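Local structure of GDSL-like protein (Roseburia intestinalis L1-82, 6HFZ) at residues Ser290-Lys295 with Tyr362-Ile367; Ala304-Asp309 with Val316-Asn321. The protein removes acetyl groups from acetylated mannans, acting as a two-domain esterase that contains a GDSL-like (SGNH hydrolase) region. One frame throughout, in Å; residues are numbered along the deposited sequence.

Interaction 1: Ser290-Lys295 with Tyr362-Ile367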
ATOM      1  N   SER A 290      -9.900  -3.753 -11.806  1.00 19.45           N
ATOM      2  CA  SER A 290      -8.499  -3.579 -11.955  1.00 19.29           C
ATOM      3  C   SER A 290      -7.830  -4.960 -12.052  1.00 18.13           C
ATOM      4  O   SER A 290      -8.402  -5.987 -11.684  1.00 20.24           O
ATOM      5  CB  SER A 290      -7.953  -2.686 -10.864  1.00 21.39           C
ATOM      6  OG  SER A 290      -7.805  -3.395  -9.615  1.00 21.87           O
ATOM      7  N   VAL A 291      -6.614  -4.985 -12.569  1.00 20.00           N
ATOM      8  CA  VAL A 291      -5.924  -6.272 -12.744  1.00 20.14           C
ATOM      9  C   VAL A 291      -4.490  -6.163 -12.235  1.00 19.25           C
ATOM     10  O   VAL A 291      -3.795  -5.165 -12.478  1.00 18.24           O
ATOM     11  CB  VAL A 291      -5.973  -6.685 -14.220  1.00 20.30           C
ATOM     12  CG1 VAL A 291      -5.293  -5.658 -15.119  1.00 20.64           C
ATOM     13  CG2 VAL A 291      -5.332  -8.042 -14.458  1.00 21.45           C
ATOM     14  N   GLN A 292      -4.047  -7.217 -11.527  1.00 18.76           N
ATOM     15  CA  GLN A 292      -2.694  -7.301 -11.047  1.00 19.51           C
ATOM     16  C   GLN A 292      -1.931  -8.383 -11.819  1.00 18.59           C
ATOM     17  O   GLN A 292      -2.451  -9.473 -12.002  1.00 19.39           O
ATOM     18  CB  GLN A 292      -2.671  -7.686  -9.573  1.00 21.20           C
ATOM     19  CG  GLN A 292      -3.063  -6.581  -8.609  1.00 20.66           C
ATOM     20  CD  GLN A 292      -2.803  -7.098  -7.208  1.00 23.48           C
ATOM     21  OE1 GLN A 292      -3.442  -8.068  -6.780  1.00 24.70           O
ATOM     22  NE2 GLN A 292      -1.831  -6.502  -6.527  1.00 21.12           N
ATOM     23  N   TYR A 293      -0.685  -8.098 -12.206  1.00 19.26           N
ATOM     24  CA  TYR A 293       0.116  -9.022 -13.000  1.00 20.20           C
ATOM     25  C   TYR A 293       1.599  -8.674 -12.874  1.00 22.37           C
ATOM     26  O   TYR A 293       1.939  -7.549 -12.496  1.00 21.42           O
ATOM     27  CB  TYR A 293      -0.273  -8.992 -14.494  1.00 21.56           C
ATOM     28  CG  TYR A 293      -0.119  -7.643 -15.186  1.00 19.72           C
ATOM     29  CD1 TYR A 293      -1.048  -6.614 -15.007  1.00 21.73           C
ATOM     30  CD2 TYR A 293       0.942  -7.393 -16.047  1.00 21.76           C
ATOM     31  CE1 TYR A 293      -0.923  -5.385 -15.660  1.00 22.11           C
ATOM     32  CE2 TYR A 293       1.092  -6.162 -16.686  1.00 22.05           C
ATOM     33  CZ  TYR A 293       0.162  -5.155 -16.491  1.00 24.21           C
ATOM     34  OH  TYR A 293       0.277  -3.959 -17.168  1.00 24.49           O
ATOM     35  N   ARG A 294       2.463  -9.632 -13.239  1.00 19.13           N
ATOM     36  CA  ARG A 294       3.877  -9.394 -13.122  1.00 21.88           C
ATOM     37  C   ARG A 294       4.408  -8.623 -14.335  1.00 23.99           C
ATOM     38  O   ARG A 294       4.129  -8.968 -15.487  1.00 25.06           O
ATOM     39  CB  ARG A 294       4.651 -10.709 -13.002  1.00 21.29           C
ATOM     40  CG  ARG A 294       6.172 -10.550 -12.976  1.00 21.72           C
ATOM     41  CD  ARG A 294       6.805 -11.883 -12.573  1.00 24.36           C
ATOM     42  NE  ARG A 294       6.511 -13.001 -13.467  1.00 25.98           N
ATOM     43  CZ  ARG A 294       6.464 -14.271 -13.096  1.00 27.65           C
ATOM     44  NH1 ARG A 294       6.671 -14.609 -11.827  1.00 27.47           N
ATOM     45  NH2 ARG A 294       6.115 -15.216 -13.959  1.00 26.09           N
ATOM     46  N   LYS A 295       5.266  -7.627 -14.056  1.00 22.01           N
ATOM     47  CA  LYS A 295       6.158  -7.043 -15.022  1.00 26.18           C
ATOM     48  C   LYS A 295       7.576  -7.504 -14.639  1.00 25.95           C
ATOM     49  O   LYS A 295       8.065  -7.221 -13.541  1.00 25.51           O
ATOM     50  CB  LYS A 295       6.023  -5.517 -15.040  1.00 24.78           C
ATOM     51  CG  LYS A 295       4.831  -4.976 -15.807  1.00 27.95           C
ATOM     52  CD  LYS A 295       4.817  -3.485 -15.924  1.00 25.37           C
ATOM     53  CE  LYS A 295       3.648  -3.006 -16.751  1.00 31.85           C
ATOM     54  NZ  LYS A 295       3.357  -1.565 -16.540  1.00 33.19           N
ATOM     55  N   TYR A 362       2.326 -13.992 -15.388  1.00 22.52           N
ATOM     56  CA  TYR A 362       1.710 -14.273 -14.061  1.00 19.74           C
ATOM     57  C   TYR A 362       0.538 -13.299 -13.846  1.00 20.47           C
ATOM     58  O   TYR A 362       0.751 -12.114 -13.620  1.00 20.70           O
ATOM     59  CB  TYR A 362       2.738 -14.187 -12.915  1.00 21.10           C
ATOM     60  CG  TYR A 362       2.261 -14.940 -11.683  1.00 19.58           C
ATOM     61  CD1 TYR A 362       1.206 -14.471 -10.928  1.00 21.32           C
ATOM     62  CD2 TYR A 362       2.835 -16.157 -11.312  1.00 21.81           C
ATOM     63  CE1 TYR A 362       0.714 -15.200  -9.847  1.00 21.13           C
ATOM     64  CE2 TYR A 362       2.406 -16.867 -10.200  1.00 18.32           C
ATOM     65  CZ  TYR A 362       1.319 -16.402  -9.487  1.00 21.78           C
ATOM     66  OH  TYR A 362       0.848 -17.136  -8.431  1.00 21.20           O
ATOM     67  N   LEU A 363      -0.678 -13.835 -13.854  1.00 18.81           N
ATOM     68  CA  LEU A 363      -1.899 -13.097 -13.507  1.00 21.92           C
ATOM     69  C   LEU A 363      -2.155 -13.284 -12.004  1.00 20.67           C
ATOM     70  O   LEU A 363      -2.450 -14.377 -11.523  1.00 20.67           O
ATOM     71  CB  LEU A 363      -3.040 -13.631 -14.382  1.00 22.10           C
ATOM     72  CG  LEU A 363      -4.402 -12.995 -14.147  1.00 22.70           C
ATOM     73  CD1 LEU A 363      -4.393 -11.485 -14.463  1.00 21.64           C
ATOM     74  CD2 LEU A 363      -5.473 -13.684 -14.982  1.00 22.34           C
ATOM     75  N   VAL A 364      -1.976 -12.202 -11.222  1.00 20.24           N
ATOM     76  CA  VAL A 364      -2.045 -12.310  -9.786  1.00 19.55           C
ATOM     77  C   VAL A 364      -3.513 -12.245  -9.324  1.00 19.82           C
ATOM     78  O   VAL A 364      -3.972 -13.040  -8.505  1.00 20.35           O
ATOM     79  CB  VAL A 364      -1.189 -11.233  -9.100  1.00 19.36           C
ATOM     80  CG1 VAL A 364      -1.389 -11.243  -7.577  1.00 18.99           C
ATOM     81  CG2 VAL A 364       0.286 -11.339  -9.503  1.00 21.22           C
ATOM     82  N   SER A 365      -4.304 -11.286  -9.824  1.00 17.82           N
ATOM     83  CA  SER A 365      -5.662 -11.119  -9.375  1.00 19.96           C
ATOM     84  C   SER A 365      -6.433 -10.259 -10.370  1.00 21.41           C
ATOM     85  O   SER A 365      -5.825  -9.497 -11.107  1.00 18.84           O
ATOM     86  CB  SER A 365      -5.771 -10.455  -7.995  1.00 23.79           C
ATOM     87  OG  SER A 365      -5.594  -9.016  -8.072  1.00 22.06           O
ATOM     88  N   VAL A 366      -7.771 -10.381 -10.336  1.00 20.43           N
ATOM     89  CA  VAL A 366      -8.633  -9.282 -10.863  1.00 21.59           C
ATOM     90  C   VAL A 366      -9.425  -8.718  -9.689  1.00 19.65           C
ATOM     91  O   VAL A 366      -9.986  -9.476  -8.875  1.00 21.32           O
ATOM     92  CB  VAL A 366      -9.571  -9.776 -11.983  1.00 22.58           C
ATOM     93  CG1 VAL A 366     -10.438  -8.623 -12.497  1.00 21.06           C
ATOM     94  CG2 VAL A 366      -8.782 -10.438 -13.113  1.00 21.13           C
ATOM     95  N   ILE A 367      -9.453  -7.386  -9.533  1.00 17.49           N
ATOM     96  CA  ILE A 367     -10.081  -6.774  -8.355  1.00 19.37           C
ATOM     97  C   ILE A 367     -11.376  -6.074  -8.769  1.00 22.44           C
ATOM     98  O   ILE A 367     -11.385  -5.227  -9.647  1.00 21.64           O
ATOM     99  CB  ILE A 367      -9.146  -5.786  -7.629  1.00 20.15           C
ATOM    100  CG1 ILE A 367      -7.859  -6.454  -7.143  1.00 20.83           C
ATOM    101  CG2 ILE A 367      -9.871  -5.087  -6.480  1.00 21.95           C
ATOM    102  CD1 ILE A 367      -6.750  -5.490  -6.693  1.00 20.49           C
TER
HETATM  103  O   HOH W   1       3.136 -11.398 -16.218  1.00 26.57           O

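Interaction 2: Ala304-Asp309 with Val316-Asn321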
ATOM      1  N   ALA A 304      -0.295 -10.002 -22.770  1.00 23.72           N
ATOM      2  CA  ALA A 304      -1.699 -10.397 -22.740  1.00 22.76           C
ATOM      3  C   ALA A 304      -2.586  -9.191 -23.040  1.00 23.87           C
ATOM      4  O   ALA A 304      -2.108  -8.071 -23.067  1.00 25.47           O
ATOM      5  CB  ALA A 304      -2.041 -10.988 -21.395  1.00 22.64           C
ATOM      6  N   GLU A 305      -3.884  -9.458 -23.166  1.00 26.18           N
ATOM      7  CA  GLU A 305      -4.918  -8.449 -23.237  1.00 28.86           C
ATOM      8  C   GLU A 305      -6.022  -8.846 -22.250  1.00 25.70           C
ATOM      9  O   GLU A 305      -6.271 -10.062 -21.959  1.00 27.40           O
ATOM     10  CB  GLU A 305      -5.419  -8.296 -24.677  1.00 30.08           C
ATOM     11  CG  GLU A 305      -6.382  -9.385 -25.115  1.00 35.99           C
ATOM     12  CD  GLU A 305      -6.807  -9.363 -26.586  1.00 41.21           C
ATOM     13  OE1 GLU A 305      -6.632  -8.289 -27.241  1.00 38.46           O
ATOM     14  OE2 GLU A 305      -7.277 -10.436 -27.084  1.00 45.56           O
ATOM     15  N   ILE A 306      -6.667  -7.833 -21.670  1.00 21.53           N
ATOM     16  CA  ILE A 306      -7.806  -8.006 -20.803  1.00 21.75           C
ATOM     17  C   ILE A 306      -9.011  -7.283 -21.447  1.00 24.40           C
ATOM     18  O   ILE A 306      -8.873  -6.164 -21.955  1.00 25.16           O
ATOM     19  CB  ILE A 306      -7.503  -7.484 -19.375  1.00 22.59           C
ATOM     20  CG1 ILE A 306      -8.680  -7.727 -18.438  1.00 24.61           C
ATOM     21  CG2 ILE A 306      -7.062  -6.032 -19.370  1.00 21.07           C
ATOM     22  CD1 ILE A 306      -8.316  -7.668 -16.972  1.00 22.53           C
ATOM     23  N   ILE A 307     -10.151  -7.978 -21.447  1.00 24.31           N
ATOM     24  CA  ILE A 307     -11.359  -7.576 -22.075  1.00 28.72           C
ATOM     25  C   ILE A 307     -12.472  -7.649 -21.041  1.00 26.41           C
ATOM     26  O   ILE A 307     -12.616  -8.649 -20.344  1.00 26.15           O
ATOM     27  CB  ILE A 307     -11.672  -8.500 -23.262  1.00 33.91           C
ATOM     28  CG1 ILE A 307     -10.565  -8.448 -24.317  1.00 37.86           C
ATOM     29  CG2 ILE A 307     -13.034  -8.154 -23.859  1.00 36.78           C
ATOM     30  CD1 ILE A 307     -10.758  -9.440 -25.450  1.00 39.34           C
ATOM     31  N   VAL A 308     -13.282  -6.586 -20.957  1.00 24.67           N
ATOM     32  CA  VAL A 308     -14.346  -6.535 -20.001  1.00 23.98           C
ATOM     33  C   VAL A 308     -15.665  -6.524 -20.796  1.00 26.01           C
ATOM     34  O   VAL A 308     -15.798  -5.693 -21.702  1.00 28.22           O
ATOM     35  CB  VAL A 308     -14.206  -5.322 -19.064  1.00 26.58           C
ATOM     36  CG1 VAL A 308     -15.377  -5.188 -18.115  1.00 30.84           C
ATOM     37  CG2 VAL A 308     -12.921  -5.411 -18.269  1.00 28.21           C
ATOM     38  N   ASP A 309     -16.569  -7.446 -20.448  1.00 29.56           N
ATOM     39  CA  ASP A 309     -17.937  -7.527 -20.987  1.00 33.70           C
ATOM     40  C   ASP A 309     -17.918  -7.591 -22.528  1.00 39.08           C
ATOM     41  O   ASP A 309     -18.715  -6.906 -23.187  1.00 41.04           O
ATOM     42  CB  ASP A 309     -18.732  -6.304 -20.505  1.00 33.41           C
ATOM     43  CG  ASP A 309     -18.958  -6.275 -19.002  1.00 29.36           C
ATOM     44  OD1 ASP A 309     -19.130  -7.385 -18.430  1.00 29.71           O
ATOM     45  OD2 ASP A 309     -18.960  -5.134 -18.415  1.00 33.52           O
ATOM     46  N   VAL A 316      -7.311  -3.820 -23.118  1.00 25.36           N
ATOM     47  CA  VAL A 316      -6.113  -3.223 -22.605  1.00 23.89           C
ATOM     48  C   VAL A 316      -4.979  -4.243 -22.661  1.00 23.96           C
ATOM     49  O   VAL A 316      -5.111  -5.381 -22.192  1.00 22.11           O
ATOM     50  CB  VAL A 316      -6.301  -2.675 -21.181  1.00 25.69           C
ATOM     51  CG1 VAL A 316      -5.015  -2.157 -20.576  1.00 25.86           C
ATOM     52  CG2 VAL A 316      -7.385  -1.618 -21.164  1.00 27.53           C
ATOM     53  N   ARG A 317      -3.841  -3.771 -23.173  1.00 24.69           N
ATOM     54  CA  ARG A 317      -2.605  -4.514 -23.286  1.00 28.78           C
ATOM     55  C   ARG A 317      -1.894  -4.585 -21.937  1.00 24.86           C
ATOM     56  O   ARG A 317      -1.583  -3.557 -21.299  1.00 25.51           O
ATOM     57  CB  ARG A 317      -1.646  -3.849 -24.272  1.00 33.12           C
ATOM     58  CG  ARG A 317      -0.361  -4.632 -24.488  1.00 34.56           C
ATOM     59  CD  ARG A 317       0.874  -3.761 -24.595  1.00 44.70           C
ATOM     60  NE  ARG A 317       1.327  -3.676 -25.960  1.00 42.20           N
ATOM     61  CZ  ARG A 317       2.072  -4.584 -26.565  1.00 35.93           C
ATOM     62  NH1 ARG A 317       3.304  -4.857 -26.161  1.00 41.17           N
ATOM     63  NH2 ARG A 317       1.529  -5.270 -27.541  1.00 34.07           N
ATOM     64  N   LEU A 318      -1.598  -5.815 -21.533  1.00 23.73           N
ATOM     65  CA  LEU A 318      -0.819  -6.094 -20.308  1.00 23.01           C
ATOM     66  C   LEU A 318       0.517  -6.699 -20.771  1.00 24.00           C
ATOM     67  O   LEU A 318       0.604  -7.914 -21.162  1.00 26.41           O
ATOM     68  CB  LEU A 318      -1.575  -7.031 -19.370  1.00 21.06           C
ATOM     69  CG  LEU A 318      -3.062  -6.772 -19.139  1.00 23.80           C
ATOM     70  CD1 LEU A 318      -3.624  -7.852 -18.198  1.00 23.20           C
ATOM     71  CD2 LEU A 318      -3.276  -5.393 -18.535  1.00 24.19           C
ATOM     72  N   ASP A 319       1.548  -5.868 -20.761  1.00 22.69           N
ATOM     73  CA  ASP A 319       2.885  -6.247 -21.243  1.00 24.31           C
ATOM     74  C   ASP A 319       3.803  -6.619 -20.067  1.00 23.14           C
ATOM     75  O   ASP A 319       4.186  -5.773 -19.255  1.00 26.97           O
ATOM     76  CB  ASP A 319       3.478  -5.116 -22.078  1.00 28.36           C
ATOM     77  CG  ASP A 319       4.774  -5.443 -22.794  1.00 29.76           C
ATOM     78  OD1 ASP A 319       5.464  -6.396 -22.382  1.00 30.36           O
ATOM     79  OD2 ASP A 319       5.072  -4.737 -23.781  1.00 33.93           O
ATOM     80  N   ALA A 320       4.244  -7.874 -20.042  1.00 26.62           N
ATOM     81  CA  ALA A 320       5.065  -8.392 -18.942  1.00 26.33           C
ATOM     82  C   ALA A 320       6.551  -8.039 -19.114  1.00 27.71           C
ATOM     83  O   ALA A 320       7.328  -8.298 -18.234  1.00 30.88           O
ATOM     84  CB  ALA A 320       4.813  -9.865 -18.791  1.00 28.70           C
ATOM     85  N   ASN A 321       6.916  -7.379 -20.225  1.00 29.69           N
ATOM     86  CA  ASN A 321       8.264  -6.918 -20.494  1.00 32.53           C
ATOM     87  C   ASN A 321       8.491  -5.563 -19.812  1.00 33.58           C
ATOM     88  O   ASN A 321       8.129  -4.511 -20.364  1.00 37.04           O
ATOM     89  CB  ASN A 321       8.508  -6.773 -21.996  1.00 30.40           C
ATOM     90  CG  ASN A 321       8.395  -8.101 -22.702  1.00 29.42           C
ATOM     91  OD1 ASN A 321       9.337  -8.881 -22.673  1.00 32.14           O
ATOM     92  ND2 ASN A 321       7.225  -8.394 -23.243  1.00 32.43           N
TER

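Interaction 1: Ser290-Lys295 with Tyr362-Ile367
Gln292 faces Val364 and Ser365, a classic beta bulge in the antiparallel pairing of strands 288-295 and 361-370. Its carbonyl O takes the Val364 N-H from above the carbonyl plane (O to N 2.9 Å) and a weak bond from Ser365 N at 3.4 Å. Packing is tight from here to Ile367. Gln292 CG stands anti to its carbonyl carbon (chi1 -75°), and the extended chain brings OE1 to Ser365 OG, which donates at 2.7 Å on a lone pair in the amide plane. Ser290, hydrogen-bonded to Ile367 through both N and O, brings its OG to 3.4 Å from Ile367 CB. Helix 84-96 covers this face through Gln85, Phe86 and Ala89. An alanine in place of Gln292 would probably leave Ser365 OG without this acceptor and open a gap beside Val364 CG1 and Ile367 CD1. On the other face Val291 CG2 meets Leu363 CD1 at 3.6 Å, the two side chains crossing at about a right angle.

The Arg294-Tyr362 end is looser and wetter. Arg294 N bonds to Tyr362 O, but the second link of this pair runs through a water that donates to Arg294 O (2.7 Å) and accepts from Tyr362 N. Arg294 NH2 binds Pro360 O and the sulfonate of a buffer molecule. Tyr362 CB, rather than the ring, lies over the guanidinium centre, 3.7 Å from Arg294 CZ.

Interaction 2: Ala304-Asp309 with Val316-Asn321
A beta hairpin joins Ala304 to Leu318 and Ile306 to Val316, with strand 316-319 at the outer margin of a five-stranded antiparallel sheet. Each of these two hydrogen-bonded pairs is closed by two backbone bonds; Ala304 N reaches Leu318 O at 2.8 Å in an almost straight bond (175° at the hydrogen), and Ile306 N reaches Val316 O at 3.0 Å. Glu305 and Arg317 form the non-hydrogen-bonded pair between them, where Glu305 CA makes a CA-H...O contact to Val316 O at 3.2 Å.

The face bearing Ala304, Ile306, Val316 and Leu318 is apolar. Ile306 holds CG1 anti to the backbone N (chi1 -177°), with CG2 between the backbone N and the carbonyl carbon; that methyl meets Val316 CB and Leu318 CD2, each at 3.9 Å. The Ile306 and Val316 side chains run alongside each other in the same direction, and both rest on Ile335 of strand 329-336.

Glu305 and Arg317 point to the reverse face. Arg317, its chain bent at chi2 and chi3, sends NH1 to Asp319 OD2 in a salt bridge of 3.0 Å, approaching from above the carboxylate plane, while NH2 pairs with Glu352. Asp319 OD1 accepts twice, from Asn321 N at 2.8 Å in an Asx turn and from Asn321 ND2. Cohesion across the hairpin thus rests on backbone bonds and methyl contacts, whereas the salt bridges of Arg317 run within its own strand and to strand 342-352 and do not cross the hairpin.

Interactions 1 and 2 lie in two different beta sheets, which pack face to face through mainly apolar side chains, with centres about 10 Å apart. Val291 CB touches Ile306 CD1 at 3.7 Å, and Tyr293 CE1 lies equally near Leu318 CD2. Further along, Arg294 O packs at 3.5 Å on Ala320 CB, in the turn just after strand 316-319. In sequence, the hairpin of interaction 2 falls between the two strands paired in interaction 1. Interaction 1 also borders helix 84-96. Its Arg294 side chain comes within about 3 Å (nearest atoms) of a bound EPE buffer molecule, probably left from crystallisation. The probable catalytic triad, Ser41, Asp190 and His193, belongs to neither contact.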